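Local atomic coordinates of protein kinase A regulatory subunit, putative (PDB entry 6FTF), a protein that probably restrains the catalytic subunit of a cAMP-independent protein kinase A in Trypanosoma cruzi, and binds the nucleoside analogue 7-cyano-7-deazainosine in two cyclic nucleotide-binding domains. Residues 71-76 with 107-112; 55-60 with 134-139; 21-26 with 142-147; 154-159 with 176-181. All blocks are in the same frame, centred on the assembly; numbering follows the deposited sequence.

Contact 1. Residues 71-76 with 107-112; sequences CIMEAG and TAVGEL. With 7CI (7-cyano-7-deazainosine), chain F.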
loop_
_atom_site.group_PDB
_atom_site.type_symbol
_atom_site.label_atom_id
_atom_site.label_comp_id
_atom_site.label_asym_id
_atom_site.label_seq_id
_atom_site.Cartn_x
_atom_site.Cartn_y
_atom_site.Cartn_z
ATOM N N CYS A 71 -8.251 25.146 -5.198
ATOM C CA CYS A 71 -7.277 24.290 -5.870
ATOM C C CYS A 71 -6.017 24.201 -5.022
ATOM O O CYS A 71 -5.403 25.225 -4.707
ATOM C CB CYS A 71 -6.931 24.830 -7.254
ATOM S SG CYS A 71 -8.288 24.720 -8.405
ATOM N N ILE A 72 -5.666 22.988 -4.600
ATOM C CA ILE A 72 -4.398 22.783 -3.908
ATOM C C ILE A 72 -3.238 23.066 -4.854
ATOM O O ILE A 72 -2.213 23.632 -4.456
ATOM C CB ILE A 72 -4.338 21.361 -3.315
ATOM C CG1 ILE A 72 -5.454 21.168 -2.285
ATOM C CG2 ILE A 72 -2.977 21.091 -2.688
ATOM C CD1 ILE A 72 -5.604 19.766 -1.761
ATOM N N MET A 73 -3.374 22.655 -6.111
ATOM C CA MET A 73 -2.403 22.913 -7.161
ATOM C C MET A 73 -3.165 22.889 -8.475
ATOM O O MET A 73 -4.252 22.310 -8.570
ATOM C CB MET A 73 -1.259 21.892 -7.139
ATOM C CG MET A 73 -1.692 20.451 -7.270
ATOM S SD MET A 73 -0.353 19.265 -6.943
ATOM C CE MET A 73 -0.220 19.429 -5.170
ATOM N N GLU A 74 -2.592 23.541 -9.482
ATOM C CA GLU A 74 -3.240 23.695 -10.778
ATOM C C GLU A 74 -2.302 23.263 -11.890
ATOM O O GLU A 74 -1.103 23.553 -11.852
ATOM C CB GLU A 74 -3.670 25.148 -10.999
ATOM C CG GLU A 74 -4.711 25.623 -9.996
ATOM C CD GLU A 74 -5.047 27.098 -10.152
ATOM O OE1 GLU A 74 -5.309 27.529 -11.296
ATOM O OE2 GLU A 74 -5.037 27.820 -9.129
ATOM N N ALA A 75 -2.870 22.592 -12.883
ATOM C CA ALA A 75 -2.085 22.099 -14.008
ATOM C C ALA A 75 -1.213 23.213 -14.567
ATOM O O ALA A 75 -1.687 24.334 -14.800
ATOM C CB ALA A 75 -3.022 21.569 -15.092
ATOM N N GLY A 76 0.076 22.915 -14.754
ATOM C CA GLY A 76 1.036 23.843 -15.320
ATOM C C GLY A 76 1.890 24.586 -14.310
ATOM O O GLY A 76 2.931 25.143 -14.681
ATOM N N THR A 107 -4.472 9.874 1.545
ATOM C CA THR A 107 -3.776 9.856 0.270
ATOM C C THR A 107 -2.939 11.114 0.098
ATOM O O THR A 107 -3.072 12.097 0.840
ATOM C CB THR A 107 -4.741 9.695 -0.905
ATOM O OG1 THR A 107 -5.537 10.865 -1.088
ATOM C CG2 THR A 107 -5.620 8.464 -0.718
ATOM N N ALA A 108 -2.067 11.066 -0.895
ATOM C CA ALA A 108 -1.125 12.131 -1.198
ATOM C C ALA A 108 -1.445 12.794 -2.527
ATOM O O ALA A 108 -1.918 12.143 -3.469
ATOM C CB ALA A 108 0.285 11.545 -1.325
ATOM N N VAL A 109 -1.132 14.084 -2.622
ATOM C CA VAL A 109 -1.070 14.784 -3.899
ATOM C C VAL A 109 0.243 15.544 -3.990
ATOM O O VAL A 109 0.767 16.056 -2.994
ATOM C CB VAL A 109 -2.267 15.724 -4.177
ATOM C CG1 VAL A 109 -3.542 14.910 -4.382
ATOM C CG2 VAL A 109 -2.421 16.764 -3.076
ATOM N N GLY A 110 0.763 15.636 -5.216
ATOM C CA GLY A 110 2.020 16.301 -5.489
ATOM C C GLY A 110 3.182 15.365 -5.699
ATOM O O GLY A 110 4.284 15.817 -6.038
ATOM N N GLU A 111 2.970 14.068 -5.508
ATOM C CA GLU A 111 4.073 13.127 -5.597
ATOM C C GLU A 111 4.541 12.909 -7.026
ATOM O O GLU A 111 5.717 12.632 -7.244
ATOM C CB GLU A 111 3.688 11.804 -4.926
ATOM C CG GLU A 111 2.935 10.796 -5.773
ATOM C CD GLU A 111 1.553 11.209 -6.213
ATOM O OE1 GLU A 111 1.058 10.552 -7.175
ATOM O OE2 GLU A 111 0.956 12.132 -5.618
ATOM N N LEU A 112 3.643 13.027 -7.994
ATOM C CA LEU A 112 4.028 12.836 -9.385
ATOM C C LEU A 112 5.067 13.873 -9.792
ATOM O O LEU A 112 6.087 13.554 -10.422
ATOM C CB LEU A 112 2.769 12.955 -10.242
ATOM C CG LEU A 112 2.786 12.570 -11.713
ATOM C CD1 LEU A 112 3.174 11.131 -11.909
ATOM C CD2 LEU A 112 1.400 12.780 -12.268
HETATM C C1 7CI F . -2.504 13.398 -8.771
HETATM N N1 7CI F . -2.694 12.720 -10.092
HETATM O O1 7CI F . -2.634 14.798 -8.963
HETATM C C2 7CI F . -3.360 11.576 -10.256
HETATM N N2 7CI F . -3.951 10.764 -9.343
HETATM O O2 7CI F . -1.223 13.134 -6.846
HETATM C C3 7CI F . -4.539 9.638 -9.783
HETATM N N3 7CI F . -4.547 9.319 -11.147
HETATM O O3 7CI F . 0.703 14.578 -7.870
HETATM C C4 7CI F . -3.955 10.121 -12.072
HETATM N N4 7CI F . -2.153 12.651 -14.861
HETATM C C5 7CI F . -3.330 11.298 -11.660
HETATM O O5 7CI F . -4.002 9.747 -13.279
HETATM C C6 7CI F . -2.627 12.373 -12.327
HETATM C C7 7CI F . -2.276 13.235 -11.277
HETATM C C8 7CI F . -2.370 12.524 -13.713
HETATM C C9 7CI F . -1.174 13.180 -8.214
HETATM C C10 7CI F . -0.433 14.312 -8.700
HETATM C C11 7CI F . -1.439 15.437 -8.570
HETATM C C12 7CI F . -1.135 16.684 -9.516
HETATM O O4 7CI F . -0.865 16.240 -10.828
#
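At the phosphate-binding cassette of the first cyclic nucleotide-binding domain, here holding 7-cyano-7-deazainosine, Met73 of strand 71-73 meets Val109 and Gly110. Its bend at chi3 (73°) brings Met73 CE to 3.9 Å from Gly110 CA and 4.0 Å from Val109 CG2, while Met73 SD lies 3.7 Å from C12 of the ligand, the ribose 5' carbon. One thioether thus touches both the cassette and the sugar. Ile72 adds a looser contact, its CG2 4.4 Å from Val109 CG2. The other end of the ribose is gripped by polar groups. Gly110 N donates to the 3'-hydroxyl O3 at 2.9 Å, and Leu112 N reaches the same O3 weakly. The 2'-hydroxyl O2 donates to Glu111 OE2 at 2.7 Å, as expected of the cassette glutamate; the bond from Tyr172 to Glu111 OE1 helps fix the rotation of that carboxylate. Gly110 has backbone angles that favour glycine, and it takes the N-cap position of helix 111-116. Strand 71-73 pairs with 123-126 at the border of one sheet, whereas strand 108-109 pairs with 82-86 at the border of the other; Tyr84 of strand 82-86 receives both Ile72 and Val109.

Contact 2. Residues 55-60 with 134-139; sequences KVVAGA and WVLDRD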
loop_
_atom_site.group_PDB
_atom_site.type_symbol
_atom_site.label_atom_id
_atom_site.label_comp_id
_atom_site.label_asym_id
_atom_site.label_seq_id
_atom_site.Cartn_x
_atom_site.Cartn_y
_atom_site.Cartn_z
ATOM N N LYS A 55 9.401 9.528 11.708
ATOM C CA LYS A 55 9.196 10.607 12.662
ATOM C C LYS A 55 9.943 11.877 12.250
ATOM O O LYS A 55 9.442 12.979 12.495
ATOM C CB LYS A 55 9.503 10.132 14.082
ATOM C CG LYS A 55 8.470 9.119 14.558
ATOM C CD LYS A 55 8.798 8.519 15.913
ATOM C CE LYS A 55 8.535 9.496 17.039
ATOM N NZ LYS A 55 8.837 8.886 18.375
ATOM N N VAL A 56 11.103 11.755 11.598
ATOM C CA VAL A 56 11.769 12.936 11.045
ATOM C C VAL A 56 10.877 13.608 10.013
ATOM O O VAL A 56 10.704 14.834 10.009
ATOM C CB VAL A 56 13.138 12.562 10.438
ATOM C CG1 VAL A 56 13.738 13.729 9.677
ATOM C CG2 VAL A 56 14.105 12.094 11.515
ATOM N N VAL A 57 10.326 12.819 9.095
ATOM C CA VAL A 57 9.463 13.363 8.058
ATOM C C VAL A 57 8.254 14.041 8.691
ATOM O O VAL A 57 7.887 15.162 8.323
ATOM C CB VAL A 57 9.064 12.251 7.069
ATOM C CG1 VAL A 57 7.986 12.728 6.125
ATOM C CG2 VAL A 57 10.281 11.786 6.268
ATOM N N ALA A 58 7.623 13.383 9.664
ATOM C CA ALA A 58 6.494 13.979 10.371
ATOM C C ALA A 58 6.866 15.313 10.992
ATOM O O ALA A 58 6.109 16.294 10.893
ATOM C CB ALA A 58 5.924 13.011 11.404
ATOM N N GLY A 59 8.026 15.382 11.628
ATOM C CA GLY A 59 8.477 16.626 12.219
ATOM C C GLY A 59 8.642 17.741 11.216
ATOM O O GLY A 59 8.491 18.915 11.560
ATOM N N ALA A 60 8.968 17.399 9.973
ATOM C CA ALA A 60 9.200 18.395 8.940
ATOM C C ALA A 60 7.915 18.909 8.309
ATOM O O ALA A 60 7.964 19.881 7.548
ATOM C CB ALA A 60 10.080 17.819 7.823
ATOM N N TRP A 134 -1.245 17.734 5.699
ATOM C CA TRP A 134 0.103 17.934 6.205
ATOM C C TRP A 134 1.045 18.004 5.006
ATOM O O TRP A 134 0.949 17.186 4.082
ATOM C CB TRP A 134 0.488 16.820 7.181
ATOM C CG TRP A 134 -0.320 16.906 8.434
ATOM C CD1 TRP A 134 -1.514 16.267 8.692
ATOM C CD2 TRP A 134 -0.059 17.730 9.577
ATOM N NE1 TRP A 134 -1.979 16.631 9.931
ATOM C CE2 TRP A 134 -1.107 17.523 10.492
ATOM C CE3 TRP A 134 0.970 18.601 9.927
ATOM C CZ2 TRP A 134 -1.150 18.158 11.729
ATOM C CZ3 TRP A 134 0.924 19.229 11.153
ATOM C CH2 TRP A 134 -0.132 19.010 12.038
ATOM N N VAL A 135 1.937 18.983 5.016
ATOM C CA VAL A 135 2.677 19.386 3.826
ATOM C C VAL A 135 4.170 19.227 4.050
ATOM O O VAL A 135 4.714 19.709 5.048
ATOM C CB VAL A 135 2.341 20.832 3.436
ATOM C CG1 VAL A 135 2.925 21.172 2.052
ATOM C CG2 VAL A 135 0.835 21.062 3.495
ATOM N N LEU A 136 4.827 18.576 3.093
ATOM C CA LEU A 136 6.260 18.312 3.127
ATOM C C LEU A 136 6.950 19.055 1.993
ATOM O O LEU A 136 6.426 19.138 0.882
ATOM C CB LEU A 136 6.526 16.812 2.975
ATOM C CG LEU A 136 7.958 16.345 3.193
ATOM C CD1 LEU A 136 8.393 16.563 4.633
ATOM C CD2 LEU A 136 8.099 14.882 2.834
ATOM N N ASP A 137 8.125 19.599 2.282
ATOM C CA ASP A 137 8.912 20.316 1.291
ATOM C C ASP A 137 9.639 19.358 0.350
ATOM O O ASP A 137 9.911 18.198 0.672
ATOM C CB ASP A 137 9.923 21.219 2.005
ATOM C CG ASP A 137 11.005 20.424 2.722
ATOM O OD1 ASP A 137 10.727 19.869 3.812
ATOM O OD2 ASP A 137 12.129 20.323 2.167
ATOM N N ARG A 138 10.005 19.902 -0.813
ATOM C CA ARG A 138 10.661 19.128 -1.863
ATOM C C ARG A 138 11.966 18.508 -1.387
ATOM O O ARG A 138 12.238 17.339 -1.670
ATOM C CB ARG A 138 10.917 20.030 -3.067
ATOM C CG ARG A 138 11.782 19.423 -4.158
ATOM C CD ARG A 138 11.713 20.354 -5.368
ATOM N NE ARG A 138 12.422 19.909 -6.558
ATOM C CZ ARG A 138 12.418 20.592 -7.700
ATOM N NH1 ARG A 138 11.745 21.737 -7.788
ATOM N NH2 ARG A 138 13.080 20.139 -8.753
ATOM N N ASP A 139 12.816 19.285 -0.716
ATOM C CA ASP A 139 14.139 18.767 -0.377
ATOM C C ASP A 139 14.035 17.610 0.600
ATOM O O ASP A 139 14.759 16.618 0.472
ATOM C CB ASP A 139 15.042 19.871 0.183
ATOM C CG ASP A 139 15.514 20.858 -0.888
ATOM O OD1 ASP A 139 15.325 20.588 -2.091
ATOM O OD2 ASP A 139 16.094 21.906 -0.514
HETATM O O HOH W 1 9.038 21.138 5.488
#
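Leu136 reaches toward helix 51-60 with both of its methyls and carries the largest share of the buried surface, followed by Ala60 and Val57. With its CG anti to the backbone N (chi1 -171°), the leucine extends so that its branched end comes closer to the helix than its CB direction would suggest. Leu136 CD1 packs 3.8 Å from Ala60 CB, and Leu136 CD2 lies 3.9 Å from Val57 CG1. Leu136 CD1 is also 4.0 Å from the carbonyl O of Val57, so the two methyls divide between Ala60 and Val57. Val57 and Leu136 cross at about a right angle, and the side chains meet methyl against methyl. Ala60, with its small side chain turned toward the strand, allows a close backbone approach, 6.5 Å between its CA and that of Leu136. A polar link runs beside this patch: a water sits 2.6 Å from Ala60 O and 2.7 Å from Asp137 OD1, joining the end of helix 51-60 to the start of helix 138-145. Asp137 is the N-cap of helix 138-145, and its OD1 is also bonded to Thr140. In the axes of the short segments, helix and strand pass 8.3 Å apart at 103°, nearly perpendicular. By its place ahead of the barrel, helix 51-60 probably corresponds to the A helix of the N3A motif. Strand 130-137 lies between strands 62-67 and 82-86, while Val145 of helix 138-145 touches both Val57 and Leu136 and Trp134 packs on helix 30-42.

Contact 3. Residues 21-26 with 142-147; sequences YQAPYF and RNLVMG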
loop_
_atom_site.group_PDB
_atom_site.type_symbol
_atom_site.label_atom_id
_atom_site.label_comp_id
_atom_site.label_asym_id
_atom_site.label_seq_id
_atom_site.Cartn_x
_atom_site.Cartn_y
_atom_site.Cartn_z
ATOM N N TYR A 21 21.905 15.642 4.856
ATOM C CA TYR A 21 20.744 16.524 4.835
ATOM C C TYR A 21 20.010 16.451 6.173
ATOM O O TYR A 21 19.663 15.361 6.641
ATOM C CB TYR A 21 19.794 16.134 3.698
ATOM C CG TYR A 21 18.519 16.942 3.705
ATOM C CD1 TYR A 21 18.476 18.208 3.156
ATOM C CD2 TYR A 21 17.365 16.438 4.289
ATOM C CE1 TYR A 21 17.321 18.951 3.176
ATOM C CE2 TYR A 21 16.201 17.171 4.310
ATOM C CZ TYR A 21 16.187 18.431 3.760
ATOM O OH TYR A 21 15.053 19.196 3.768
ATOM N N GLN A 22 19.761 17.608 6.771
ATOM C CA GLN A 22 18.949 17.703 7.977
ATOM C C GLN A 22 17.600 18.308 7.603
ATOM O O GLN A 22 17.531 19.442 7.122
ATOM C CB GLN A 22 19.622 18.527 9.082
ATOM C CG GLN A 22 18.826 18.475 10.409
ATOM C CD GLN A 22 19.363 19.384 11.507
ATOM O OE1 GLN A 22 20.569 19.462 11.737
ATOM N NE2 GLN A 22 18.455 20.063 12.206
ATOM N N ALA A 23 16.539 17.562 7.842
ATOM C CA ALA A 23 15.212 18.068 7.567
ATOM C C ALA A 23 14.849 19.179 8.547
ATOM O O ALA A 23 15.312 19.189 9.694
ATOM C CB ALA A 23 14.200 16.945 7.724
ATOM N N PRO A 24 13.992 20.109 8.140
ATOM C CA PRO A 24 13.455 21.063 9.109
ATOM C C PRO A 24 12.648 20.337 10.162
ATOM O O PRO A 24 12.129 19.248 9.932
ATOM C CB PRO A 24 12.573 21.982 8.263
ATOM C CG PRO A 24 12.245 21.220 7.069
ATOM C CD PRO A 24 13.383 20.270 6.814
ATOM N N TYR A 25 12.549 20.952 11.334
ATOM C CA TYR A 25 11.735 20.421 12.414
ATOM C C TYR A 25 10.833 21.532 12.911
ATOM O O TYR A 25 11.316 22.575 13.365
ATOM C CB TYR A 25 12.564 19.839 13.573
ATOM C CG TYR A 25 11.686 19.330 14.709
ATOM C CD1 TYR A 25 10.650 18.432 14.463
ATOM C CD2 TYR A 25 11.863 19.776 16.020
ATOM C CE1 TYR A 25 9.821 17.979 15.485
ATOM C CE2 TYR A 25 11.042 19.318 17.053
ATOM C CZ TYR A 25 10.020 18.419 16.774
ATOM O OH TYR A 25 9.176 17.963 17.778
ATOM N N PHE A 26 9.537 21.315 12.804
ATOM C CA PHE A 26 8.535 22.199 13.373
ATOM C C PHE A 26 7.941 21.442 14.543
ATOM O O PHE A 26 7.352 20.375 14.361
ATOM C CB PHE A 26 7.471 22.535 12.331
ATOM C CG PHE A 26 8.029 23.184 11.102
ATOM C CD1 PHE A 26 8.281 24.545 11.082
ATOM C CD2 PHE A 26 8.320 22.440 9.977
ATOM C CE1 PHE A 26 8.801 25.146 9.962
ATOM C CE2 PHE A 26 8.839 23.041 8.856
ATOM C CZ PHE A 26 9.082 24.397 8.850
ATOM N N ARG A 142 12.899 14.606 -1.441
ATOM C CA ARG A 142 13.917 14.035 -2.320
ATOM C C ARG A 142 15.060 13.403 -1.545
ATOM O O ARG A 142 15.622 12.395 -1.994
ATOM C CB ARG A 142 14.454 15.087 -3.288
ATOM C CG ARG A 142 13.393 15.573 -4.258
ATOM C CD ARG A 142 13.924 16.491 -5.334
ATOM N NE ARG A 142 14.792 15.786 -6.280
ATOM C CZ ARG A 142 16.091 16.029 -6.459
ATOM N NH1 ARG A 142 16.714 16.979 -5.772
ATOM N NH2 ARG A 142 16.773 15.317 -7.348
ATOM N N ASN A 143 15.433 13.974 -0.400
ATOM C CA ASN A 143 16.584 13.471 0.339
ATOM C C ASN A 143 16.228 12.310 1.247
ATOM O O ASN A 143 17.034 11.381 1.394
ATOM C CB ASN A 143 17.205 14.577 1.181
ATOM C CG ASN A 143 18.139 15.424 0.397
ATOM O OD1 ASN A 143 19.328 15.097 0.265
ATOM N ND2 ASN A 143 17.630 16.506 -0.153
ATOM N N LEU A 144 15.058 12.340 1.880
ATOM C CA LEU A 144 14.738 11.367 2.915
ATOM C C LEU A 144 13.671 10.357 2.536
ATOM O O LEU A 144 13.613 9.286 3.158
ATOM C CB LEU A 144 14.282 12.077 4.190
ATOM C CG LEU A 144 15.256 13.067 4.812
ATOM C CD1 LEU A 144 14.692 13.499 6.142
ATOM C CD2 LEU A 144 16.646 12.471 4.988
ATOM N N VAL A 145 12.810 10.652 1.579
ATOM C CA VAL A 145 11.681 9.789 1.276
ATOM C C VAL A 145 11.878 9.022 -0.021
ATOM O O VAL A 145 11.705 7.804 -0.060
ATOM C CB VAL A 145 10.368 10.588 1.243
ATOM C CG1 VAL A 145 9.191 9.649 0.943
ATOM C CG2 VAL A 145 10.156 11.317 2.547
ATOM N N MET A 146 12.215 9.720 -1.096
ATOM C CA MET A 146 12.082 9.132 -2.422
ATOM C C MET A 146 12.907 7.854 -2.565
ATOM O O MET A 146 12.421 6.844 -3.089
ATOM C CB MET A 146 12.483 10.156 -3.466
ATOM C CG MET A 146 12.363 9.616 -4.858
ATOM S SD MET A 146 12.496 10.933 -6.050
ATOM C CE MET A 146 12.573 9.986 -7.566
ATOM N N GLY A 147 14.162 7.889 -2.142
ATOM C CA GLY A 147 14.951 6.675 -2.139
ATOM C C GLY A 147 14.955 6.016 -3.494
ATOM O O GLY A 147 15.160 6.676 -4.519
#
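Tyr21 lays its ring on the side chain of Asn143, the tight part of this contact. Asn143 CB stands over one face, 4.0 Å from the ring centroid and 30° off the normal, a CH-pi contact. With Asn143 CG anti to the carbonyl carbon (chi1 -83°), the amide also lies against the ring, the two planes 8° apart. Asn143 ND2 is 3.8 Å above the Tyr21 ring plane, offset toward the rim, while Asn143 OD1 is 3.6 Å from Tyr21 CB. The amide is held in this stack by a bond from ND2 to the carbonyl O of Asp139, and the phenol by one between Tyr21 OH and Thr140 OG1. Leu144 completes the packed side: its CG sits obliquely 4.0 Å from Tyr21 CD2, and its CD1 meets Ala23 CB at 3.8 Å. The other side is loose, with Gln22 turned away from the helix and exposed. Irregular residues 21-26 therefore grip helix 138-145 through alternate residues, Tyr21 and Ala23, where that helix widens into a pi-type turn at 142-145. The arrangement is an N-terminal segment draped over the helix that follows the barrel, the B helix of a cyclic nucleotide-binding domain in this family.

Contact 4. Residues 154-159 with 176-181; sequences ETYIQF and QLADAL. With EDO (1,2-ethanediol), chain B.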
loop_
_atom_site.group_PDB
_atom_site.type_symbol
_atom_site.label_atom_id
_atom_site.label_comp_id
_atom_site.label_asym_id
_atom_site.label_seq_id
_atom_site.Cartn_x
_atom_site.Cartn_y
_atom_site.Cartn_z
ATOM N N GLU A 154 10.088 0.124 -11.425
ATOM C CA GLU A 154 10.600 -0.676 -12.544
ATOM C C GLU A 154 10.581 -2.155 -12.224
ATOM O O GLU A 154 10.376 -2.993 -13.106
ATOM C CB GLU A 154 12.041 -0.284 -12.868
ATOM C CG GLU A 154 12.192 0.944 -13.691
ATOM C CD GLU A 154 11.344 0.916 -14.954
ATOM O OE1 GLU A 154 11.540 -0.007 -15.769
ATOM O OE2 GLU A 154 10.481 1.816 -15.113
ATOM N N THR A 155 10.833 -2.514 -10.971
ATOM C CA THR A 155 10.913 -3.919 -10.594
ATOM C C THR A 155 9.584 -4.612 -10.806
ATOM O O THR A 155 9.553 -5.774 -11.224
ATOM C CB THR A 155 11.365 -4.035 -9.133
ATOM O OG1 THR A 155 12.677 -3.485 -9.009
ATOM C CG2 THR A 155 11.395 -5.473 -8.648
ATOM N N TYR A 156 8.473 -3.913 -10.554
ATOM C CA TYR A 156 7.174 -4.573 -10.527
ATOM C C TYR A 156 6.204 -4.227 -11.648
ATOM O O TYR A 156 5.288 -5.017 -11.884
ATOM C CB TYR A 156 6.469 -4.346 -9.174
ATOM C CG TYR A 156 7.291 -4.856 -8.028
ATOM C CD1 TYR A 156 7.495 -6.212 -7.825
ATOM C CD2 TYR A 156 7.924 -3.981 -7.180
ATOM C CE1 TYR A 156 8.303 -6.667 -6.790
ATOM C CE2 TYR A 156 8.722 -4.424 -6.151
ATOM C CZ TYR A 156 8.917 -5.765 -5.975
ATOM O OH TYR A 156 9.745 -6.206 -4.958
ATOM N N ILE A 157 6.316 -3.083 -12.320
ATOM C CA ILE A 157 5.181 -2.617 -13.129
ATOM C C ILE A 157 4.861 -3.573 -14.281
ATOM O O ILE A 157 3.686 -3.848 -14.568
ATOM C CB ILE A 157 5.351 -1.153 -13.577
ATOM C CG1 ILE A 157 4.063 -0.640 -14.238
ATOM C CG2 ILE A 157 6.521 -0.963 -14.505
ATOM C CD1 ILE A 157 2.832 -0.721 -13.376
ATOM N N GLN A 158 5.870 -4.094 -14.970
ATOM C CA GLN A 158 5.592 -4.995 -16.094
ATOM C C GLN A 158 4.909 -6.277 -15.620
ATOM O O GLN A 158 3.990 -6.788 -16.278
ATOM C CB GLN A 158 6.879 -5.292 -16.859
ATOM C CG GLN A 158 6.650 -5.963 -18.218
ATOM C CD GLN A 158 6.546 -7.468 -18.171
ATOM O OE1 GLN A 158 7.006 -8.121 -17.236
ATOM N NE2 GLN A 158 5.979 -8.037 -19.220
ATOM N N PHE A 159 5.334 -6.802 -14.474
ATOM C CA PHE A 159 4.686 -7.970 -13.887
ATOM C C PHE A 159 3.245 -7.658 -13.503
ATOM O O PHE A 159 2.328 -8.421 -13.821
ATOM C CB PHE A 159 5.473 -8.417 -12.657
ATOM C CG PHE A 159 4.741 -9.419 -11.815
ATOM C CD1 PHE A 159 4.548 -10.705 -12.277
ATOM C CD2 PHE A 159 4.219 -9.073 -10.595
ATOM C CE1 PHE A 159 3.863 -11.638 -11.519
ATOM C CE2 PHE A 159 3.533 -10.014 -9.834
ATOM C CZ PHE A 159 3.354 -11.287 -10.311
ATOM N N GLN A 176 1.053 2.661 -7.667
ATOM C CA GLN A 176 0.801 2.857 -6.237
ATOM C C GLN A 176 0.964 1.549 -5.470
ATOM O O GLN A 176 1.502 1.536 -4.356
ATOM C CB GLN A 176 -0.598 3.453 -6.068
ATOM C CG GLN A 176 -1.158 3.623 -4.690
ATOM C CD GLN A 176 -2.426 4.431 -4.755
ATOM O OE1 GLN A 176 -3.503 3.925 -5.120
ATOM N NE2 GLN A 176 -2.298 5.696 -4.483
ATOM N N LEU A 177 0.526 0.436 -6.052
ATOM C CA LEU A 177 0.796 -0.871 -5.463
ATOM C C LEU A 177 2.297 -1.154 -5.455
ATOM O O LEU A 177 2.856 -1.605 -4.448
ATOM C CB LEU A 177 0.004 -1.937 -6.222
ATOM C CG LEU A 177 0.316 -3.372 -5.846
ATOM C CD1 LEU A 177 0.037 -3.677 -4.387
ATOM C CD2 LEU A 177 -0.469 -4.296 -6.737
ATOM N N ALA A 178 2.966 -0.919 -6.585
ATOM C CA ALA A 178 4.399 -1.189 -6.669
ATOM C C ALA A 178 5.173 -0.458 -5.577
ATOM O O ALA A 178 6.175 -0.981 -5.057
ATOM C CB ALA A 178 4.944 -0.787 -8.037
ATOM N N ASP A 179 4.752 0.771 -5.237
ATOM C CA ASP A 179 5.423 1.562 -4.204
ATOM C C ASP A 179 5.511 0.823 -2.873
ATOM O O ASP A 179 6.386 1.126 -2.064
ATOM C CB ASP A 179 4.645 2.866 -3.962
ATOM C CG ASP A 179 4.849 3.925 -5.031
ATOM O OD1 ASP A 179 5.954 4.001 -5.619
ATOM O OD2 ASP A 179 3.894 4.708 -5.262
ATOM N N ALA A 180 4.589 -0.095 -2.607
ATOM C CA ALA A 180 4.478 -0.790 -1.328
ATOM C C ALA A 180 4.987 -2.226 -1.384
ATOM O O ALA A 180 4.902 -2.933 -0.373
ATOM C CB ALA A 180 3.027 -0.764 -0.834
ATOM N N LEU A 181 5.539 -2.680 -2.510
ATOM C CA LEU A 181 5.956 -4.071 -2.654
ATOM C C LEU A 181 7.445 -4.244 -2.406
ATOM O O LEU A 181 8.266 -3.389 -2.744
ATOM C CB LEU A 181 5.640 -4.600 -4.052
ATOM C CG LEU A 181 4.166 -4.720 -4.411
ATOM C CD1 LEU A 181 4.028 -5.135 -5.863
ATOM C CD2 LEU A 181 3.446 -5.691 -3.520
HETATM C C1 EDO B . 4.198 -5.484 -21.419
HETATM O O1 EDO B . 5.285 -6.420 -21.326
HETATM C C2 EDO B . 3.042 -5.885 -20.504
HETATM O O2 EDO B . 2.673 -7.237 -20.760
#
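Tyr156 is sandwiched between Leu181 across the contact and its own chain neighbour Thr155. Leu181 CB stands over one face, 3.9 Å from the ring centroid and 17° off the normal, a CH-pi contact set slightly toward the rim. On the opposite face the methyl CG2 of Thr155 lies over the centre of the Tyr156 ring, 3.6 Å above the plane. Tyr156 CG is anti to the carbonyl carbon (chi1 -59°), and this setting places the ring beside Ala178 and against Leu181. Tyr156 CE2 comes 3.6 Å from Leu181 O, while Leu181 CD1 lies 3.9 Å from Tyr156 CG. Nearer the backbone, the two CB atoms of Tyr156 and Ala178 meet at 4.0 Å. Tyr156 OH is hydrogen-bonded to Ser183 OG. Helices 149-160 and 171-178, followed by strand 181-186, have the order of an N3A motif leading into the second cyclic nucleotide-binding domain. The contact therefore lies where helix turns into barrel: a type I turn from Ala178 to Leu181, closed by Leu181 N to Ala178 O at 3.1 Å, makes the change. Tyr156 and Leu181 both rest on Ala257 of strand 254-260, and Arg153 forms a salt bridge with Asp179. Helix 149-160 is kinked at 158 and 159, whose N atoms make no bond to the preceding turn. At the kink, Gln158 NE2 donates an almost straight bond (170°) to O1 of a 1,2-ethanediol, probably from the crystallisation liquor, 2.7 Å away.

In the fold
From the N terminus, residues 21-26 open the widest loop, which contact 3 closes on helix 138-145. Within it lies the loop of contact 2, from helix 51-60 to the last strand of the first barrel, and within that in turn the loop of contact 1, across the ligand pocket. Contacts 2 and 3 touch, Gly59 O lying 2.9 Å from Phe26 N, a probable hydrogen bond, and both use helix 138-145. Contact 1 stands apart, its centre about 16 Å from that of contact 2. Contact 4 follows in series, joining helix 149-160 to the start of the second barrel; its intervening loop contains Tyr172, which reaches Glu111 of contact 1.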